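Long-range contacts in macro domain-containing protein (PDB 7OMU), which combines a DarT-family domain and a macro domain in a single chain, with adenosine-5-diphosphoribose bound at the macro domain: residues P89-L98 and D210-N218; M326-L336 and L356-E364. The protein carries 1 engineered substitution. All coordinates share one frame; numbering follows the deposited sequence.

Contact 1: residues P89-L98 and D210-N218; sequences PRNPMLYRLL and DPTFFFLPN
N91 OD1, on a residue whose backbone touches F215, accepts the backbone N of L94 at 3.3 Å and, weakly, that of M93. This N-cap opens helix 92-99 of the DarT-family domain just where the loop between strands 207-209 and 219-222 packs against it. F215 fills the junction. Y95 turns a ring edge toward the face of F215 in a T-shaped pair, with centroids 5.2 Å apart and planes at 83°. The phenylalanine lies across the first turns of the helix: L94 CG comes within 4.0 Å of F215 CE2, and L98 CD1 reaches the ring edge 3.8 Å from F215 CD2. Y95 OH is hydrogen-bonded to D295 OD1, while the F215 ring also stacks with F236. R90 runs extended past the same phenylalanine, its CG anti to the backbone N (chi1 -169°). F215 CD1 therefore sits over the guanidinium face, although the two planes are 50° apart, and T212 O lies at the guanidinium edge. The bond from R90 NE to that oxygen is weak; R90 NH1 has a further acceptor in E155 O. Just before R90, P89 CG meets the F213 ring at its edge, 3.8 Å from F213 CD2, and that ring stacks with Y186. D210 OD1 accepts T212 N at 3.1 Å in an Asx turn, and takes T212 OG1 as well at 2.7 Å, both from one face of the carboxylate.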
loop_
_atom_site.group_PDB
_atom_site.type_symbol
_atom_site.label_atom_id
_atom_site.label_comp_id
_atom_site.label_asym_id
_atom_site.label_seq_id
_atom_site.Cartn_x
_atom_site.Cartn_y
_atom_site.Cartn_z
ATOM N N PRO A 89 -3.504 3.218 -9.338
ATOM C CA PRO A 89 -3.856 1.796 -9.292
ATOM C C PRO A 89 -3.541 1.110 -7.950
ATOM O O PRO A 89 -4.170 0.103 -7.661
ATOM C CB PRO A 89 -2.991 1.186 -10.404
ATOM C CG PRO A 89 -1.766 2.074 -10.437
ATOM C CD PRO A 89 -2.256 3.463 -10.078
ATOM N N ARG A 90 -2.580 1.643 -7.183
ATOM C CA ARG A 90 -2.217 1.138 -5.832
ATOM C C ARG A 90 -3.291 1.612 -4.850
ATOM O O ARG A 90 -3.009 2.549 -4.072
ATOM C CB ARG A 90 -0.818 1.628 -5.451
ATOM C CG ARG A 90 -0.229 0.966 -4.215
ATOM C CD ARG A 90 1.158 1.516 -3.930
ATOM N NE ARG A 90 1.746 1.006 -2.698
ATOM C CZ ARG A 90 1.417 1.413 -1.469
ATOM N NH1 ARG A 90 0.481 2.336 -1.290
ATOM N NH2 ARG A 90 2.022 0.887 -0.415
ATOM N N ASN A 91 -4.463 0.962 -4.888
ATOM C CA ASN A 91 -5.742 1.448 -4.304
ATOM C C ASN A 91 -6.539 0.274 -3.730
ATOM O O ASN A 91 -6.191 -0.881 -3.957
ATOM C CB ASN A 91 -6.529 2.221 -5.367
ATOM C CG ASN A 91 -7.006 1.345 -6.506
ATOM O OD1 ASN A 91 -7.511 0.245 -6.293
ATOM N ND2 ASN A 91 -6.861 1.830 -7.727
ATOM N N PRO A 92 -7.636 0.529 -2.974
ATOM C CA PRO A 92 -8.468 -0.535 -2.402
ATOM C C PRO A 92 -8.893 -1.694 -3.316
ATOM O O PRO A 92 -9.070 -2.781 -2.806
ATOM C CB PRO A 92 -9.735 0.233 -1.998
ATOM C CG PRO A 92 -9.215 1.577 -1.585
ATOM C CD PRO A 92 -8.107 1.865 -2.570
ATOM N N MET A 93 -9.091 -1.436 -4.611
ATOM C CA MET A 93 -9.524 -2.467 -5.589
ATOM C C MET A 93 -8.389 -3.477 -5.759
ATOM O O MET A 93 -8.635 -4.685 -5.557
ATOM C CB MET A 93 -9.876 -1.863 -6.952
ATOM C CG MET A 93 -10.408 -2.889 -7.943
ATOM S SD MET A 93 -11.803 -3.821 -7.254
ATOM C CE MET A 93 -13.175 -2.841 -7.867
ATOM N N LEU A 94 -7.189 -2.998 -6.099
ATOM C CA LEU A 94 -5.985 -3.855 -6.260
ATOM C C LEU A 94 -5.741 -4.631 -4.961
ATOM O O LEU A 94 -5.460 -5.842 -5.034
ATOM C CB LEU A 94 -4.774 -2.992 -6.621
ATOM C CG LEU A 94 -3.494 -3.768 -6.923
ATOM C CD1 LEU A 94 -3.727 -4.853 -7.966
ATOM C CD2 LEU A 94 -2.407 -2.829 -7.396
ATOM N N TYR A 95 -5.876 -3.962 -3.816
ATOM C CA TYR A 95 -5.722 -4.577 -2.476
ATOM C C TYR A 95 -6.783 -5.664 -2.281
ATOM O O TYR A 95 -6.435 -6.729 -1.744
ATOM C CB TYR A 95 -5.825 -3.537 -1.362
ATOM C CG TYR A 95 -5.267 -4.036 -0.057
ATOM C CD1 TYR A 95 -3.911 -3.956 0.204
ATOM C CD2 TYR A 95 -6.080 -4.636 0.891
ATOM C CE1 TYR A 95 -3.380 -4.424 1.395
ATOM C CE2 TYR A 95 -5.566 -5.114 2.084
ATOM C CZ TYR A 95 -4.211 -5.004 2.337
ATOM O OH TYR A 95 -3.687 -5.472 3.506
ATOM N N ARG A 96 -8.030 -5.391 -2.682
ATOM C CA ARG A 96 -9.163 -6.348 -2.565
ATOM C C ARG A 96 -8.829 -7.617 -3.352
ATOM O O ARG A 96 -9.088 -8.712 -2.824
ATOM C CB ARG A 96 -10.480 -5.745 -3.065
ATOM C CG ARG A 96 -11.555 -6.778 -3.389
ATOM C CD ARG A 96 -12.964 -6.254 -3.288
ATOM N NE ARG A 96 -13.843 -7.279 -2.740
ATOM C CZ ARG A 96 -15.115 -7.100 -2.397
ATOM N NH1 ARG A 96 -15.696 -5.921 -2.551
ATOM N NH2 ARG A 96 -15.812 -8.110 -1.903
ATOM N N LEU A 97 -8.295 -7.468 -4.568
ATOM C CA LEU A 97 -7.973 -8.612 -5.458
ATOM C C LEU A 97 -6.900 -9.485 -4.802
ATOM O O LEU A 97 -7.009 -10.719 -4.903
ATOM C CB LEU A 97 -7.503 -8.101 -6.825
ATOM C CG LEU A 97 -8.532 -7.343 -7.662
ATOM C CD1 LEU A 97 -8.047 -7.217 -9.093
ATOM C CD2 LEU A 97 -9.903 -8.005 -7.631
ATOM N N LEU A 98 -5.913 -8.872 -4.147
ATOM C CA LEU A 98 -4.736 -9.592 -3.591
ATOM C C LEU A 98 -5.132 -10.370 -2.335
ATOM O O LEU A 98 -4.561 -11.452 -2.128
ATOM C CB LEU A 98 -3.606 -8.600 -3.304
ATOM C CG LEU A 98 -2.893 -8.065 -4.544
ATOM C CD1 LEU A 98 -1.917 -6.966 -4.165
ATOM C CD2 LEU A 98 -2.183 -9.184 -5.302
ATOM N N ASP A 210 7.820 -3.786 -11.141
ATOM C CA ASP A 210 7.783 -2.794 -10.036
ATOM C C ASP A 210 6.892 -3.313 -8.911
ATOM O O ASP A 210 5.681 -3.110 -8.917
ATOM C CB ASP A 210 7.330 -1.428 -10.546
ATOM C CG ASP A 210 7.520 -0.322 -9.527
ATOM O OD1 ASP A 210 7.573 -0.638 -8.313
ATOM O OD2 ASP A 210 7.621 0.840 -9.961
ATOM N N PRO A 211 7.479 -3.974 -7.891
ATOM C CA PRO A 211 6.706 -4.546 -6.789
ATOM C C PRO A 211 5.814 -3.538 -6.042
ATOM O O PRO A 211 4.811 -3.956 -5.467
ATOM C CB PRO A 211 7.793 -5.095 -5.842
ATOM C CG PRO A 211 9.005 -5.312 -6.714
ATOM C CD PRO A 211 8.923 -4.218 -7.754
ATOM N N THR A 212 6.174 -2.250 -6.063
ATOM C CA THR A 212 5.529 -1.193 -5.233
ATOM C C THR A 212 4.067 -1.011 -5.665
ATOM O O THR A 212 3.241 -0.666 -4.799
ATOM C CB THR A 212 6.312 0.125 -5.267
ATOM O OG1 THR A 212 6.149 0.748 -6.541
ATOM C CG2 THR A 212 7.781 -0.070 -4.973
ATOM N N PHE A 213 3.752 -1.259 -6.940
ATOM C CA PHE A 213 2.373 -1.198 -7.488
ATOM C C PHE A 213 1.488 -2.241 -6.801
ATOM O O PHE A 213 0.272 -2.041 -6.782
ATOM C CB PHE A 213 2.354 -1.437 -8.998
ATOM C CG PHE A 213 2.703 -0.237 -9.839
ATOM C CD1 PHE A 213 4.022 0.082 -10.111
ATOM C CD2 PHE A 213 1.712 0.563 -10.378
ATOM C CE1 PHE A 213 4.339 1.184 -10.888
ATOM C CE2 PHE A 213 2.033 1.663 -11.160
ATOM C CZ PHE A 213 3.345 1.967 -11.422
ATOM N N PHE A 214 2.078 -3.310 -6.258
ATOM C CA PHE A 214 1.351 -4.488 -5.724
ATOM C C PHE A 214 1.537 -4.577 -4.203
ATOM O O PHE A 214 1.393 -5.686 -3.647
ATOM C CB PHE A 214 1.818 -5.736 -6.474
ATOM C CG PHE A 214 1.722 -5.608 -7.975
ATOM C CD1 PHE A 214 0.550 -5.940 -8.643
ATOM C CD2 PHE A 214 2.793 -5.142 -8.721
ATOM C CE1 PHE A 214 0.461 -5.826 -10.022
ATOM C CE2 PHE A 214 2.702 -5.025 -10.102
ATOM C CZ PHE A 214 1.534 -5.358 -10.749
ATOM N N PHE A 215 1.818 -3.437 -3.560
ATOM C CA PHE A 215 2.004 -3.285 -2.089
ATOM C C PHE A 215 3.182 -4.141 -1.600
ATOM O O PHE A 215 3.185 -4.565 -0.421
ATOM C CB PHE A 215 0.716 -3.652 -1.344
ATOM C CG PHE A 215 -0.496 -2.898 -1.817
ATOM C CD1 PHE A 215 -0.713 -1.587 -1.424
ATOM C CD2 PHE A 215 -1.404 -3.490 -2.674
ATOM C CE1 PHE A 215 -1.821 -0.888 -1.872
ATOM C CE2 PHE A 215 -2.508 -2.786 -3.127
ATOM C CZ PHE A 215 -2.717 -1.488 -2.720
ATOM N N LEU A 216 4.161 -4.396 -2.475
ATOM C CA LEU A 216 5.386 -5.157 -2.116
ATOM C C LEU A 216 6.499 -4.160 -1.820
ATOM O O LEU A 216 6.484 -3.035 -2.315
ATOM C CB LEU A 216 5.771 -6.104 -3.257
ATOM C CG LEU A 216 4.835 -7.288 -3.489
ATOM C CD1 LEU A 216 5.265 -8.089 -4.710
ATOM C CD2 LEU A 216 4.768 -8.180 -2.260
ATOM N N PRO A 217 7.493 -4.549 -0.996
ATOM C CA PRO A 217 8.580 -3.647 -0.635
ATOM C C PRO A 217 9.423 -3.254 -1.855
ATOM O O PRO A 217 9.473 -3.996 -2.829
ATOM C CB PRO A 217 9.400 -4.451 0.379
ATOM C CG PRO A 217 9.092 -5.885 0.046
ATOM C CD PRO A 217 7.640 -5.874 -0.381
ATOM N N ASN A 218 10.049 -2.084 -1.753
ATOM C CA ASN A 218 10.919 -1.476 -2.789
ATOM C C ASN A 218 12.263 -2.212 -2.803
ATOM O O ASN A 218 12.926 -2.227 -3.855
ATOM C CB ASN A 218 11.085 0.016 -2.520
ATOM C CG ASN A 218 12.005 0.681 -3.513
ATOM O OD1 ASN A 218 13.208 0.769 -3.271
ATOM N ND2 ASN A 218 11.452 1.141 -4.625
#

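Contact 2: residues M326-L336 and L356-E364; sequences MSEIKGIESGL and LGCGLGGLE. With APR (adenosine-5-diphosphoribose), chain C.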
loop_
_atom_site.group_PDB
_atom_site.type_symbol
_atom_site.label_atom_id
_atom_site.label_comp_id
_atom_site.label_asym_id
_atom_site.label_seq_id
_atom_site.Cartn_x
_atom_site.Cartn_y
_atom_site.Cartn_z
ATOM N N MET A 326 15.569 14.686 22.389
ATOM C CA MET A 326 16.080 13.585 21.519
ATOM C C MET A 326 15.613 12.213 22.031
ATOM O O MET A 326 15.016 12.156 23.128
ATOM C CB MET A 326 17.615 13.604 21.475
ATOM C CG MET A 326 18.189 14.509 20.399
ATOM S SD MET A 326 19.960 14.222 20.141
ATOM C CE MET A 326 20.603 14.609 21.770
ATOM N N SER A 327 15.880 11.157 21.250
ATOM C CA SER A 327 15.721 9.726 21.631
ATOM C C SER A 327 16.949 9.277 22.434
ATOM O O SER A 327 18.064 9.747 22.136
ATOM C CB SER A 327 15.501 8.840 20.420
ATOM O OG SER A 327 14.186 8.995 19.900
ATOM N N GLU A 328 16.740 8.412 23.433
ATOM C CA GLU A 328 17.798 7.879 24.333
ATOM C C GLU A 328 17.988 6.389 24.037
ATOM O O GLU A 328 16.980 5.695 23.822
ATOM C CB GLU A 328 17.428 8.128 25.794
ATOM C CG GLU A 328 17.914 9.465 26.321
ATOM C CD GLU A 328 17.191 9.949 27.566
ATOM O OE1 GLU A 328 16.957 9.128 28.478
ATOM O OE2 GLU A 328 16.857 11.148 27.625
ATOM N N ILE A 329 19.240 5.929 24.047
ATOM C CA ILE A 329 19.653 4.581 23.556
ATOM C C ILE A 329 19.328 3.538 24.631
ATOM O O ILE A 329 19.076 2.380 24.266
ATOM C CB ILE A 329 21.145 4.570 23.167
ATOM C CG1 ILE A 329 21.472 5.626 22.105
ATOM C CG2 ILE A 329 21.577 3.183 22.718
ATOM C CD1 ILE A 329 21.870 6.986 22.659
ATOM N N LYS A 330 19.338 3.932 25.907
ATOM C CA LYS A 330 19.013 3.043 27.056
ATOM C C LYS A 330 17.518 2.704 27.031
ATOM O O LYS A 330 17.163 1.583 27.441
ATOM C CB LYS A 330 19.431 3.706 28.370
ATOM C CG LYS A 330 20.940 3.855 28.526
ATOM C CD LYS A 330 21.385 4.540 29.796
ATOM C CE LYS A 330 22.841 4.953 29.740
ATOM N NZ LYS A 330 23.233 5.762 30.918
ATOM N N GLY A 331 16.681 3.634 26.565
ATOM C CA GLY A 331 15.226 3.437 26.394
ATOM C C GLY A 331 14.913 2.448 25.287
ATOM O O GLY A 331 13.909 1.710 25.407
ATOM N N ILE A 332 15.737 2.444 24.238
ATOM C CA ILE A 332 15.615 1.527 23.068
ATOM C C ILE A 332 16.117 0.138 23.481
ATOM O O ILE A 332 15.354 -0.833 23.329
ATOM C CB ILE A 332 16.379 2.101 21.861
ATOM C CG1 ILE A 332 15.704 3.374 21.345
ATOM C CG2 ILE A 332 16.544 1.054 20.771
ATOM C CD1 ILE A 332 16.504 4.126 20.303
ATOM N N GLU A 333 17.352 0.054 23.988
ATOM C CA GLU A 333 17.980 -1.208 24.467
ATOM C C GLU A 333 16.981 -1.931 25.378
ATOM O O GLU A 333 16.749 -3.134 25.166
ATOM C CB GLU A 333 19.302 -0.915 25.179
ATOM C CG GLU A 333 20.135 -2.159 25.459
ATOM C CD GLU A 333 21.623 -2.012 25.189
ATOM O OE1 GLU A 333 22.101 -0.857 25.099
ATOM O OE2 GLU A 333 22.300 -3.055 25.056
ATOM N N SER A 334 16.394 -1.201 26.328
ATOM C CA SER A 334 15.348 -1.687 27.266
ATOM C C SER A 334 14.188 -2.317 26.487
ATOM O O SER A 334 13.885 -3.495 26.728
ATOM C CB SER A 334 14.857 -0.571 28.144
ATOM O OG SER A 334 13.797 -1.029 28.970
ATOM N N GLY A 335 13.563 -1.544 25.597
ATOM C CA GLY A 335 12.408 -1.971 24.786
ATOM C C GLY A 335 12.719 -3.206 23.958
ATOM O O GLY A 335 11.845 -4.086 23.864
ATOM N N LEU A 336 13.917 -3.274 23.373
ATOM C CA LEU A 336 14.353 -4.416 22.522
ATOM C C LEU A 336 14.469 -5.672 23.391
ATOM O O LEU A 336 13.975 -6.727 22.963
ATOM C CB LEU A 336 15.678 -4.070 21.838
ATOM C CG LEU A 336 15.586 -3.006 20.746
ATOM C CD1 LEU A 336 16.962 -2.470 20.380
ATOM C CD2 LEU A 336 14.885 -3.560 19.515
ATOM N N LEU A 356 14.250 2.772 14.970
ATOM C CA LEU A 356 13.826 3.466 16.217
ATOM C C LEU A 356 14.661 4.737 16.413
ATOM O O LEU A 356 15.894 4.660 16.308
ATOM C CB LEU A 356 13.969 2.496 17.392
ATOM C CG LEU A 356 13.093 1.250 17.286
ATOM C CD1 LEU A 356 13.572 0.158 18.219
ATOM C CD2 LEU A 356 11.639 1.588 17.559
ATOM N N GLY A 357 13.994 5.871 16.636
ATOM C CA GLY A 357 14.627 7.181 16.881
ATOM C C GLY A 357 15.412 7.706 15.688
ATOM O O GLY A 357 16.168 8.676 15.875
ATOM N N CYS A 358 15.231 7.133 14.494
ATOM C CA CYS A 358 16.077 7.411 13.298
ATOM C C CYS A 358 15.527 8.593 12.485
ATOM O O CYS A 358 16.201 8.988 11.507
ATOM C CB CYS A 358 16.220 6.174 12.417
ATOM S SG CYS A 358 17.770 5.275 12.686
ATOM N N GLY A 359 14.368 9.141 12.870
ATOM C CA GLY A 359 13.727 10.283 12.188
ATOM C C GLY A 359 13.749 11.544 13.035
ATOM O O GLY A 359 14.769 12.264 12.992
ATOM N N LEU A 360 12.660 11.795 13.772
ATOM C CA LEU A 360 12.467 12.980 14.660
ATOM C C LEU A 360 13.364 12.861 15.903
ATOM O O LEU A 360 13.855 13.907 16.373
ATOM C CB LEU A 360 10.988 13.082 15.061
ATOM C CG LEU A 360 10.061 13.759 14.050
ATOM C CD1 LEU A 360 9.835 12.888 12.819
ATOM C CD2 LEU A 360 8.734 14.107 14.706
ATOM N N GLY A 361 13.557 11.638 16.411
ATOM C CA GLY A 361 14.427 11.316 17.561
ATOM C C GLY A 361 15.840 11.856 17.397
ATOM O O GLY A 361 16.440 12.237 18.418
ATOM N N GLY A 362 16.359 11.874 16.162
ATOM C CA GLY A 362 17.645 12.499 15.793
ATOM C C GLY A 362 18.845 11.617 16.104
ATOM O O GLY A 362 19.944 12.176 16.300
ATOM N N LEU A 363 18.648 10.294 16.166
ATOM C CA LEU A 363 19.732 9.276 16.293
ATOM C C LEU A 363 20.077 8.756 14.897
ATOM O O LEU A 363 19.254 8.942 13.982
ATOM C CB LEU A 363 19.282 8.124 17.199
ATOM C CG LEU A 363 19.824 8.147 18.624
ATOM C CD1 LEU A 363 19.486 9.455 19.322
ATOM C CD2 LEU A 363 19.280 6.969 19.417
ATOM N N GLU A 364 21.246 8.129 14.756
ATOM C CA GLU A 364 21.783 7.638 13.458
ATOM C C GLU A 364 21.636 6.114 13.393
ATOM O O GLU A 364 21.695 5.453 14.448
ATOM C CB GLU A 364 23.244 8.051 13.270
ATOM C CG GLU A 364 23.465 9.554 13.249
ATOM C CD GLU A 364 23.197 10.236 11.919
ATOM O OE1 GLU A 364 24.009 11.098 11.546
ATOM O OE2 GLU A 364 22.176 9.913 11.268
HETATM N N1 APR C . 7.186 2.408 6.919
HETATM C C2 APR C . 8.449 2.316 7.357
HETATM N N3 APR C . 9.206 3.236 7.953
HETATM C C4 APR C . 8.526 4.387 8.092
HETATM C C5 APR C . 7.229 4.638 7.692
HETATM C C6 APR C . 6.530 3.583 7.072
HETATM N N6 APR C . 5.277 3.679 6.633
HETATM N N7 APR C . 6.874 5.945 8.007
HETATM C C8 APR C . 7.940 6.451 8.582
HETATM N N9 APR C . 8.980 5.548 8.658
HETATM C "C1'" APR C . 10.313 5.753 9.229
HETATM C "C2'" APR C . 10.824 7.188 9.122
HETATM O "O2'" APR C . 11.584 7.370 7.946
HETATM C "C3'" APR C . 11.664 7.366 10.395
HETATM O "O3'" APR C . 13.052 7.399 10.087
HETATM O "O4'" APR C . 10.249 5.457 10.602
HETATM C "C4'" APR C . 11.310 6.165 11.289
HETATM C "C5'" APR C . 10.868 6.490 12.699
HETATM O "O5'" APR C . 9.656 7.304 12.676
HETATM P PA APR C . 9.396 8.477 13.754
HETATM O O1A APR C . 7.933 8.568 14.040
HETATM O O2A APR C . 10.089 9.724 13.310
HETATM O O3A APR C . 10.130 7.909 15.069
HETATM P PB APR C . 11.125 8.529 16.171
HETATM O O1B APR C . 12.317 9.084 15.465
HETATM O O2B APR C . 11.358 7.509 17.236
HETATM O O5D APR C . 10.242 9.737 16.767
HETATM C C5D APR C . 9.274 9.480 17.825
HETATM O O4D APR C . 7.707 11.103 16.966
HETATM O O1D APR C . 6.397 9.362 16.216
HETATM C C1D APR C . 6.429 10.458 17.054
HETATM O O2D APR C . 5.025 10.341 19.102
HETATM C C2D APR C . 6.268 10.007 18.515
HETATM O O3D APR C . 7.147 11.936 19.748
HETATM C C3D APR C . 7.450 10.642 19.245
HETATM C C4D APR C . 8.489 10.737 18.121
#
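The glycine-rich diphosphate-binding loop of the macro domain is tied from behind where S327 meets G361. The backbone N of S327 donates to G361 O at 3.1 Å in a nearly straight bond (161°). On its other side the same glycine gives its N-H to the ligand: G361 N to O1B of adenosine-5-diphosphoribose is 3.0 Å, at 166°. Weak N-H bonds run from G359 to O1B, from L360 to O2A and from G357 to O2B, so four backbone amides of the loop, those of G357, G359, L360 and G361, face the two phosphates. Within the loop, L363 N closes back on G357 O at 3.0 Å. S327 OG lies between the CA atoms of G361 (3.3 Å) and G357; its polar partner is T319 O, through a weak bond. With no CB on either glycine, the serine can lie directly on the loop backbone. In the fold, helix 329-346 is the crossover of a beta-alpha-beta unit from strand 313-318 to the parallel strand 351-354, and the loop leaves that second strand for helix 365-376. Apolar side chains join helix to loop. L363 CD2 meets I332 CD1 tip to tip at 4.1 Å; I329 crosses the leucine at a slant, its CG1 3.7 Å from the same L363 CD2. With I332 CG1 anti to the carbonyl carbon (chi1 -68°), CG2 falls anti to the backbone N and comes within 4.0 Å of L356 CD1 as the two side chains slide past in opposite directions. L336 CD2 meets the same methyl of L356 at 4.2 Å, one helical turn on. L371 of helix 365-376 packs on both I329 and L336.

Overall arrangement
The contacts come in series along the chain, with contact 1 closed before contact 2 opens; the first belongs to the DarT-family part, the second to the macro domain. Their centres are 31 Å apart and their nearest atoms about 17 Å, so neither touches the other. The centre of contact 1 is about 6 Å from the centre of the chain, and segment 210-218 leads from strand 207-209 of the four-stranded mixed sheet directly into strand 219-222, an outermost strand of the seven-stranded sheet. Contact 2 follows strand 351-354, the central strand of that larger sheet. One therefore lies at the junction of the two sheets, the other at the ligand pocket.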